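Local coordinates for protein GCN5-related N-acetyltransferase (PDB 4IUS) that probably transfers an acyl group, most likely acetyl, to an acceptor that is not identified, at residues 10-15 / 48-53; 18-23 / 180-185; 32-37 / 41-46. The protein carries 1 engineered substitution. All coordinates share one frame; numbering follows the deposited sequence. Where two conformers were deposited one is given.

Contact 1 of 3, residues 10-15 / 48-53. With EDO (1,2-ethanediol), chain E.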
loop_
_atom_site.group_PDB
_atom_site.type_symbol
_atom_site.label_atom_id
_atom_site.label_comp_id
_atom_site.label_asym_id
_atom_site.label_seq_id
_atom_site.Cartn_x
_atom_site.Cartn_y
_atom_site.Cartn_z
ATOM N N ILE A 10 9.293 -3.211 -6.622
ATOM C CA ILE A 10 8.173 -2.879 -5.773
ATOM C C ILE A 10 7.077 -3.928 -5.907
ATOM O O ILE A 10 6.552 -4.444 -4.899
ATOM C CB ILE A 10 7.620 -1.493 -6.082
ATOM C CG1 ILE A 10 8.647 -0.435 -5.591
ATOM C CG2 ILE A 10 6.253 -1.278 -5.442
ATOM C CD1 ILE A 10 8.316 0.983 -6.035
ATOM N N ALA A 11 6.746 -4.329 -7.130
ATOM C CA ALA A 11 5.694 -5.342 -7.327
ATOM C C ALA A 11 6.078 -6.666 -6.671
ATOM O O ALA A 11 5.250 -7.343 -6.061
ATOM C CB ALA A 11 5.397 -5.515 -8.806
ATOM N N SER A 12 7.322 -7.072 -6.824
ATOM C CA SER A 12 7.801 -8.311 -6.257
ATOM C C SER A 12 7.770 -8.279 -4.718
ATOM O O SER A 12 7.398 -9.256 -4.083
ATOM C CB SER A 12 9.218 -8.648 -6.757
ATOM O OG SER A 12 9.222 -9.023 -8.120
ATOM N N ALA A 13 8.166 -7.154 -4.142
ATOM C CA ALA A 13 8.142 -6.995 -2.704
ATOM C C ALA A 13 6.710 -6.988 -2.189
ATOM O O ALA A 13 6.443 -7.553 -1.100
ATOM C CB ALA A 13 8.866 -5.725 -2.287
ATOM N N GLN A 14 5.793 -6.362 -2.917
ATOM C CA GLN A 14 4.400 -6.382 -2.527
ATOM C C GLN A 14 3.885 -7.823 -2.465
ATOM O O GLN A 14 3.230 -8.227 -1.512
ATOM C CB GLN A 14 3.573 -5.550 -3.498
ATOM C CG GLN A 14 2.120 -5.410 -3.125
ATOM C CD GLN A 14 1.377 -4.717 -4.232
ATOM O OE1 GLN A 14 1.074 -3.538 -4.133
ATOM N NE2 GLN A 14 1.149 -5.428 -5.331
ATOM N N LEU A 15 4.186 -8.601 -3.496
ATOM C CA LEU A 15 3.771 -10.002 -3.509
ATOM C C LEU A 15 4.348 -10.780 -2.330
ATOM O O LEU A 15 3.636 -11.511 -1.654
ATOM C CB LEU A 15 4.135 -10.649 -4.825
ATOM C CG LEU A 15 3.834 -12.118 -5.026
ATOM C CD1 LEU A 15 2.375 -12.463 -4.821
ATOM C CD2 LEU A 15 4.349 -12.591 -6.378
ATOM N N ALA A 48 1.840 -12.620 -11.037
ATOM C CA ALA A 48 2.613 -13.718 -10.477
ATOM C C ALA A 48 4.102 -13.536 -10.608
ATOM O O ALA A 48 4.834 -14.041 -9.761
ATOM C CB ALA A 48 2.184 -15.027 -11.161
ATOM N N GLU A 49 4.527 -12.894 -11.701
ATOM C CA GLU A 49 5.937 -12.791 -12.086
ATOM C C GLU A 49 6.233 -11.360 -12.583
ATOM O O GLU A 49 6.397 -11.126 -13.778
ATOM C CB GLU A 49 6.281 -13.808 -13.184
ATOM C CG GLU A 49 6.072 -15.272 -12.780
ATOM C CD GLU A 49 6.279 -16.218 -13.946
ATOM O OE1 GLU A 49 6.942 -15.819 -14.923
ATOM O OE2 GLU A 49 5.722 -17.326 -13.888
ATOM N N PRO A 50 6.336 -10.385 -11.660
ATOM C CA PRO A 50 6.758 -9.037 -12.069
ATOM C C PRO A 50 8.058 -9.050 -12.832
ATOM O O PRO A 50 8.983 -9.783 -12.475
ATOM C CB PRO A 50 6.948 -8.298 -10.742
ATOM C CG PRO A 50 6.199 -9.071 -9.754
ATOM C CD PRO A 50 6.123 -10.484 -10.213
ATOM N N GLY A 51 8.146 -8.267 -13.882
ATOM C CA GLY A 51 9.375 -8.156 -14.667
ATOM C C GLY A 51 9.620 -9.233 -15.727
ATOM O O GLY A 51 10.657 -9.233 -16.392
ATOM N N VAL A 52 8.693 -10.195 -15.817
ATOM C CA VAL A 52 8.766 -11.323 -16.746
ATOM C C VAL A 52 7.676 -11.159 -17.807
ATOM O O VAL A 52 6.537 -10.873 -17.463
ATOM C CB VAL A 52 8.546 -12.651 -15.986
ATOM C CG1 VAL A 52 8.579 -13.879 -16.908
ATOM C CG2 VAL A 52 9.590 -12.773 -14.869
ATOM N N PRO A 53 7.998 -11.366 -19.099
ATOM C CA PRO A 53 6.989 -11.248 -20.142
ATOM C C PRO A 53 5.887 -12.262 -19.931
ATOM O O PRO A 53 6.155 -13.347 -19.362
ATOM C CB PRO A 53 7.730 -11.604 -21.424
ATOM C CG PRO A 53 9.113 -11.841 -21.084
ATOM C CD PRO A 53 9.344 -11.593 -19.646
HETATM C C1 EDO E . 5.786 -3.513 0.878
HETATM O O1 EDO E . 5.629 -3.283 -0.534
HETATM C C2 EDO E . 6.625 -4.770 1.077
HETATM O O2 EDO E . 5.789 -5.925 1.299
#
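P50 rests its ring against the side of helix 6-19, between A11 and S12. The tight part is here. The CB of P50 lies 3.7 Å from the CB of A11, an apolar contact between small groups, and the CG of P50 is 3.8 Å from the same methyl. S12 adds to this in one of its two conformers. There its OG stands beside the backbone N (chi1 -71°), 3.4 Å from the CG of P50, while it is hydrogen-bonded to the carbonyl O of A8, one turn back in the helix.

L15 makes the second, thinner touch one turn on. Its CG is anti to the backbone N (chi1 178°), and the chain runs out to place CD2 3.7 Å from the carbonyl O of A48. No hydrogen bond crosses between 10-15 and 48-53.

Beyond P50 the loop leaves the helix. A type II beta turn runs from E49 to V52, closed by V52 N to E49 O at 3.2 Å, and it forms the solvent side. On another side of the helix a 1,2-ethanediol, probably from the crystallisation liquor, donates from its O2 to the carbonyl O of A13.

The contact is a surface one that joins helix 6-19 to the loop between strand 44-47 and helix 59-71. A11 also packs on V82 of strand 78-82. L15 reaches V31 and L33 of strand 30-35 and V46 of strand 44-47, while I10 meets L222 and W224 of strand 222-225.

Contact 2 of 3, residues 18-23 / 180-185. With SO4 (sulfate ion), chain C; SO4 (sulfate ion), chain D.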
loop_
_atom_site.group_PDB
_atom_site.type_symbol
_atom_site.label_atom_id
_atom_site.label_comp_id
_atom_site.label_asym_id
_atom_site.label_seq_id
_atom_site.Cartn_x
_atom_site.Cartn_y
_atom_site.Cartn_z
ATOM N N LEU A 18 2.412 -9.914 0.727
ATOM C CA LEU A 18 1.025 -10.357 0.723
ATOM C C LEU A 18 0.895 -11.846 1.006
ATOM O O LEU A 18 -0.057 -12.286 1.655
ATOM C CB LEU A 18 0.340 -10.048 -0.597
ATOM C CG LEU A 18 0.020 -8.567 -0.851
ATOM C CD1 LEU A 18 -0.324 -8.332 -2.321
ATOM C CD2 LEU A 18 -1.108 -8.037 0.043
ATOM N N VAL A 19 1.823 -12.646 0.472
ATOM C CA VAL A 19 1.719 -14.094 0.595
ATOM C C VAL A 19 1.985 -14.598 2.005
ATOM O O VAL A 19 1.648 -15.722 2.313
ATOM C CB VAL A 19 2.624 -14.866 -0.383
ATOM C CG1 VAL A 19 2.295 -14.566 -1.839
ATOM C CG2 VAL A 19 4.094 -14.665 -0.105
ATOM N N ARG A 20 2.567 -13.771 2.878
ATOM C CA ARG A 20 2.803 -14.207 4.249
ATOM C C ARG A 20 1.503 -14.536 4.977
ATOM O O ARG A 20 1.559 -15.292 5.948
ATOM C CB ARG A 20 3.582 -13.174 5.043
ATOM C CG ARG A 20 4.964 -12.882 4.488
ATOM C CD ARG A 20 5.603 -11.742 5.250
ATOM N NE ARG A 20 6.982 -11.491 4.825
ATOM C CZ ARG A 20 7.536 -10.281 4.636
ATOM N NH1 ARG A 20 6.845 -9.170 4.794
ATOM N NH2 ARG A 20 8.803 -10.195 4.297
ATOM N N SER A 21 0.376 -13.953 4.565
ATOM C CA SER A 21 -0.890 -14.176 5.246
ATOM C C SER A 21 -2.066 -14.569 4.339
ATOM O O SER A 21 -3.224 -14.519 4.735
ATOM C CB SER A 21 -1.274 -12.937 6.061
ATOM O OG SER A 21 -1.470 -11.850 5.215
ATOM N N ARG A 22 -1.771 -14.930 3.103
ATOM C CA ARG A 22 -2.795 -15.278 2.127
ATOM C C ARG A 22 -2.456 -16.545 1.375
ATOM O O ARG A 22 -1.290 -16.796 1.063
ATOM C CB ARG A 22 -2.993 -14.136 1.141
ATOM C CG ARG A 22 -3.521 -12.863 1.783
ATOM C CD ARG A 22 -3.393 -11.668 0.930
ATOM N NE ARG A 22 -3.846 -10.479 1.585
ATOM C CZ ARG A 22 -3.163 -9.735 2.433
ATOM N NH1 ARG A 22 -1.969 -10.098 2.831
ATOM N NH2 ARG A 22 -3.724 -8.617 2.898
ATOM N N ARG A 23 -3.502 -17.316 1.096
ATOM C CA ARG A 23 -3.372 -18.509 0.268
ATOM C C ARG A 23 -3.260 -18.099 -1.188
ATOM O O ARG A 23 -3.954 -17.186 -1.635
ATOM C CB ARG A 23 -4.570 -19.448 0.505
ATOM C CG ARG A 23 -4.572 -20.688 -0.362
ATOM C CD ARG A 23 -5.625 -21.662 0.106
ATOM N NE ARG A 23 -6.978 -21.150 -0.056
ATOM C CZ ARG A 23 -7.692 -21.252 -1.171
ATOM N NH1 ARG A 23 -7.162 -21.761 -2.259
ATOM N NH2 ARG A 23 -8.936 -20.799 -1.207
ATOM N N ALA A 180 5.521 -4.269 6.882
ATOM C CA ALA A 180 6.621 -5.184 7.051
ATOM C C ALA A 180 7.538 -5.113 5.834
ATOM O O ALA A 180 7.096 -5.150 4.675
ATOM C CB ALA A 180 6.098 -6.592 7.238
ATOM N N ILE A 181 8.845 -5.116 6.077
ATOM C CA ILE A 181 9.828 -5.014 5.015
ATOM C C ILE A 181 9.848 -6.336 4.241
ATOM O O ILE A 181 9.740 -7.413 4.834
ATOM C CB ILE A 181 11.206 -4.640 5.575
ATOM C CG1 ILE A 181 11.317 -3.150 5.920
ATOM C CG2 ILE A 181 12.336 -5.047 4.608
ATOM C CD1 ILE A 181 10.367 -2.528 6.919
ATOM N N ALA A 182 10.023 -6.235 2.933
ATOM C CA ALA A 182 10.240 -7.371 2.041
ATOM C C ALA A 182 11.311 -6.940 1.041
ATOM O O ALA A 182 11.145 -5.963 0.356
ATOM C CB ALA A 182 8.939 -7.752 1.339
ATOM N N ASP A 183 12.429 -7.669 0.957
ATOM C CA ASP A 183 13.519 -7.283 0.042
ATOM C C ASP A 183 13.931 -5.816 0.206
ATOM O O ASP A 183 14.188 -5.110 -0.772
ATOM C CB ASP A 183 13.144 -7.517 -1.463
ATOM C CG ASP A 183 14.272 -7.117 -2.440
ATOM O OD1 ASP A 183 15.446 -7.514 -2.212
ATOM O OD2 ASP A 183 14.004 -6.404 -3.470
ATOM N N GLY A 184 13.969 -5.356 1.448
ATOM C CA GLY A 184 14.358 -3.972 1.729
ATOM C C GLY A 184 13.292 -2.918 1.437
ATOM O O GLY A 184 13.531 -1.727 1.640
ATOM N N VAL A 185 12.130 -3.335 0.960
ATOM C CA VAL A 185 11.085 -2.433 0.547
ATOM C C VAL A 185 9.994 -2.393 1.607
ATOM O O VAL A 185 9.599 -3.414 2.156
ATOM C CB VAL A 185 10.463 -2.865 -0.808
ATOM C CG1 VAL A 185 9.458 -1.831 -1.253
ATOM C CG2 VAL A 185 11.534 -3.078 -1.859
HETATM S S SO4 C . 9.776 -13.798 3.831
HETATM O O1 SO4 C . 10.527 -12.561 4.132
HETATM O O2 SO4 C . 8.394 -13.681 4.346
HETATM O O3 SO4 C . 9.633 -13.954 2.366
HETATM O O4 SO4 C . 10.427 -14.962 4.454
HETATM S S SO4 D . 14.509 -10.587 1.964
HETATM O O1 SO4 D . 15.487 -9.491 1.813
HETATM O O2 SO4 D . 13.136 -10.079 2.212
HETATM O O3 SO4 D . 14.472 -11.436 0.760
HETATM O O4 SO4 D . 14.971 -11.417 3.081
#
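R20 extends its side chain from the loop that follows helix 6-19 to the beta hairpin of strands 171-179 and 185-193, in the GNAT family region. The 180-185 segment links these strands, and a type I' beta turn runs from A182 to V185. CG of R20 lies beside the backbone N (chi1 -62°), and the chain is extended from CG to NE. This carries the guanidinium to the loop.

The group meets the loop through the carbonyl O of I181, which lies at its edge. NH2 of R20 gives the main bond to this oxygen, 3.0 Å long with an angle of 151° at the hydrogen. The donor is tilted 17° from the carbonyl plane. NH1 adds a weak bond to the same atom. The methyl groups of A180 and A182 approach the guanidinium obliquely. CB of A180 is 3.6 Å from NH1 of R20, and CB of A182 is 3.8 Å from NH2.

A sulfate, probably from the crystallisation liquor, takes the NE side of the group. NE and NH2 of R20 donate to two of its oxygens in nearly straight bonds. NH2 is thus shared between the sulfate and I181, and the guanidinium is gripped from two directions, which should fix its rotation. In the crystal the anion would probably offset the arginine charge.

Q16, further back in helix 6-19, packs on A182 and D183, and its NE2 is also hydrogen-bonded to sulfate. At the turn, the backbone N of D183 donates to O2 of a second sulfate at 2.8 Å.

Contact 3 of 3, residues 32-37 / 41-46; sequences GLLHDE and FLSRAV
A beta hairpin brings strand 30-35 against strand 44-47, in a three-stranded antiparallel sheet whose other edge is strand 22-27. L33 and R44 are a hydrogen-bonded pair. L33 N reaches R44 O at 2.8 Å, and R44 N reaches L33 O at 3.1 Å. G32 and A45 form the next pair, non-hydrogen-bonded, with CA atoms 4.2 Å apart. On the face of L33 and R44, CD1 of L33 touches CG2 of V46, the two side chains crossing at about a right angle. R44 sends its guanidinium on to D148 and T147.

Toward the loop end, side chains take over. S43 OG accepts a nearly straight bond from H35 N, 3.0 Å long, and donates to a water. That water donates in turn to E37 O, so it bridges the two segments.

The H35 ring lies under L42. CD1 of L42 sits 3.9 Å from the ring centroid and only 9° off the normal, a CH-pi contact over the face. CG of H35 is anti to the backbone N (chi1 -162°), which turns the ring to L42. At the ring edge, E37 N donates to ND1 of H35 and holds the ring in place. With an alanine here, L42 CD1 would probably lose the ring face it packs on and E37 N its acceptor.

The chemistry is mixed. Backbone bonds set the strand pairing, while a serine hydroxyl, a histidine nitrogen and one water satisfy polar backbone atoms where that pairing ends.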
loop_
_atom_site.group_PDB
_atom_site.type_symbol
_atom_site.label_atom_id
_atom_site.label_comp_id
_atom_site.label_asym_id
_atom_site.label_seq_id
_atom_site.Cartn_x
_atom_site.Cartn_y
_atom_site.Cartn_z
ATOM N N GLY A 32 -3.936 -15.242 -7.524
ATOM C CA GLY A 32 -4.996 -14.831 -6.603
ATOM C C GLY A 32 -4.555 -15.070 -5.182
ATOM O O GLY A 32 -3.911 -16.067 -4.875
ATOM N N LEU A 33 -4.874 -14.145 -4.315
ATOM C CA LEU A 33 -4.412 -14.144 -2.927
ATOM C C LEU A 33 -5.637 -14.020 -2.026
ATOM O O LEU A 33 -6.341 -13.014 -2.036
ATOM C CB LEU A 33 -3.452 -13.010 -2.702
ATOM C CG LEU A 33 -2.185 -13.043 -3.556
ATOM C CD1 LEU A 33 -1.474 -11.673 -3.513
ATOM C CD2 LEU A 33 -1.240 -14.188 -3.181
ATOM N N LEU A 34 -5.904 -15.079 -1.260
ATOM C CA LEU A 34 -7.132 -15.190 -0.442
ATOM C C LEU A 34 -6.754 -15.159 1.047
ATOM O O LEU A 34 -6.020 -16.016 1.545
ATOM C CB LEU A 34 -7.918 -16.470 -0.807
ATOM C CG LEU A 34 -8.636 -16.412 -2.157
ATOM C CD1 LEU A 34 -8.973 -17.775 -2.764
ATOM C CD2 LEU A 34 -9.891 -15.553 -2.086
ATOM N N HIS A 35 -7.297 -14.187 1.759
ATOM C CA HIS A 35 -7.084 -14.032 3.190
ATOM C C HIS A 35 -8.025 -14.940 3.946
ATOM O O HIS A 35 -9.042 -15.371 3.409
ATOM C CB HIS A 35 -7.340 -12.584 3.519
ATOM C CG HIS A 35 -6.781 -12.139 4.820
ATOM N ND1 HIS A 35 -7.419 -12.300 6.025
ATOM C CD2 HIS A 35 -5.568 -11.540 5.088
ATOM C CE1 HIS A 35 -6.621 -11.808 6.994
ATOM N NE2 HIS A 35 -5.505 -11.346 6.432
ATOM N N ASP A 36 -7.707 -15.244 5.198
ATOM C CA ASP A 36 -8.669 -15.947 6.049
ATOM C C ASP A 36 -9.974 -15.153 6.232
ATOM O O ASP A 36 -11.059 -15.716 6.216
ATOM C CB ASP A 36 -8.050 -16.273 7.424
ATOM C CG ASP A 36 -6.986 -17.392 7.367
ATOM O OD1 ASP A 36 -6.825 -18.061 6.327
ATOM O OD2 ASP A 36 -6.316 -17.616 8.393
ATOM N N GLU A 37 -9.852 -13.842 6.423
ATOM C CA GLU A 37 -11.016 -12.976 6.620
ATOM C C GLU A 37 -11.701 -12.639 5.298
ATOM O O GLU A 37 -11.070 -12.628 4.263
ATOM C CB GLU A 37 -10.614 -11.676 7.308
ATOM C CG GLU A 37 -10.009 -11.842 8.699
ATOM C CD GLU A 37 -9.649 -10.509 9.374
ATOM O OE1 GLU A 37 -9.873 -9.430 8.776
ATOM O OE2 GLU A 37 -9.134 -10.538 10.511
ATOM N N PHE A 41 -11.157 -6.270 0.530
ATOM C CA PHE A 41 -9.889 -5.781 0.006
ATOM C C PHE A 41 -8.703 -6.579 0.505
ATOM O O PHE A 41 -7.586 -6.370 0.008
ATOM C CB PHE A 41 -9.699 -4.283 0.235
ATOM C CG PHE A 41 -9.765 -3.867 1.679
ATOM C CD1 PHE A 41 -8.698 -4.071 2.511
ATOM C CD2 PHE A 41 -10.927 -3.323 2.195
ATOM C CE1 PHE A 41 -8.771 -3.721 3.856
ATOM C CE2 PHE A 41 -11.018 -2.951 3.519
ATOM C CZ PHE A 41 -9.931 -3.163 4.354
ATOM N N LEU A 42 -8.889 -7.490 1.461
ATOM C CA LEU A 42 -7.860 -8.381 1.919
ATOM C C LEU A 42 -7.564 -9.511 0.937
ATOM O O LEU A 42 -6.554 -10.234 1.124
ATOM C CB LEU A 42 -8.157 -8.945 3.306
ATOM C CG LEU A 42 -8.219 -7.854 4.403
ATOM C CD1 LEU A 42 -8.521 -8.544 5.733
ATOM C CD2 LEU A 42 -6.951 -7.001 4.468
ATOM N N SER A 43 -8.417 -9.700 -0.056
ATOM C CA SER A 43 -8.193 -10.698 -1.088
ATOM C C SER A 43 -8.148 -10.014 -2.450
ATOM O O SER A 43 -9.011 -9.226 -2.748
ATOM C CB SER A 43 -9.261 -11.771 -1.060
ATOM O OG SER A 43 -9.261 -12.485 0.180
ATOM N N ARG A 44 -7.144 -10.326 -3.277
ATOM C CA ARG A 44 -6.996 -9.681 -4.578
ATOM C C ARG A 44 -6.067 -10.527 -5.412
ATOM O O ARG A 44 -5.393 -11.442 -4.905
ATOM C CB ARG A 44 -6.417 -8.265 -4.446
ATOM C CG ARG A 44 -4.991 -8.231 -3.988
ATOM C CD ARG A 44 -4.397 -6.835 -3.939
ATOM N NE ARG A 44 -5.130 -6.044 -2.957
ATOM C CZ ARG A 44 -4.588 -5.352 -1.957
ATOM N NH1 ARG A 44 -3.270 -5.219 -1.854
ATOM N NH2 ARG A 44 -5.395 -4.688 -1.116
ATOM N N ALA A 45 -6.031 -10.220 -6.704
ATOM C CA ALA A 45 -5.024 -10.779 -7.601
ATOM C C ALA A 45 -3.916 -9.760 -7.875
ATOM O O ALA A 45 -4.194 -8.549 -7.928
ATOM C CB ALA A 45 -5.632 -11.264 -8.889
ATOM N N VAL A 46 -2.709 -10.269 -8.096
ATOM C CA VAL A 46 -1.580 -9.463 -8.538
ATOM C C VAL A 46 -0.819 -10.256 -9.614
ATOM O O VAL A 46 -1.177 -11.411 -9.916
ATOM C CB VAL A 46 -0.655 -9.035 -7.355
ATOM C CG1 VAL A 46 -1.448 -8.274 -6.268
ATOM C CG2 VAL A 46 0.085 -10.243 -6.791
HETATM O O HOH W 1 -10.980 -11.358 1.861
#

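Helix 6-19 comes first and takes part in contacts 1 and 2. Its middle opens contact 1, which closes when the chain reaches 48-53. Its end and the start of strand 22-27 open contact 2, which closes far along the chain at 180-185. These two contacts therefore cross. Contact 3 closes the short hairpin 32-37 / 41-46 and falls within both larger loops. Together they join the three-stranded N-terminal sheet and helix 6-19 to the hairpin connection in the eight-stranded sheet. The sites also touch directly: A13 packs on A182 and V185, L18 packs on L33, and R22 NE probably bonds L42 O.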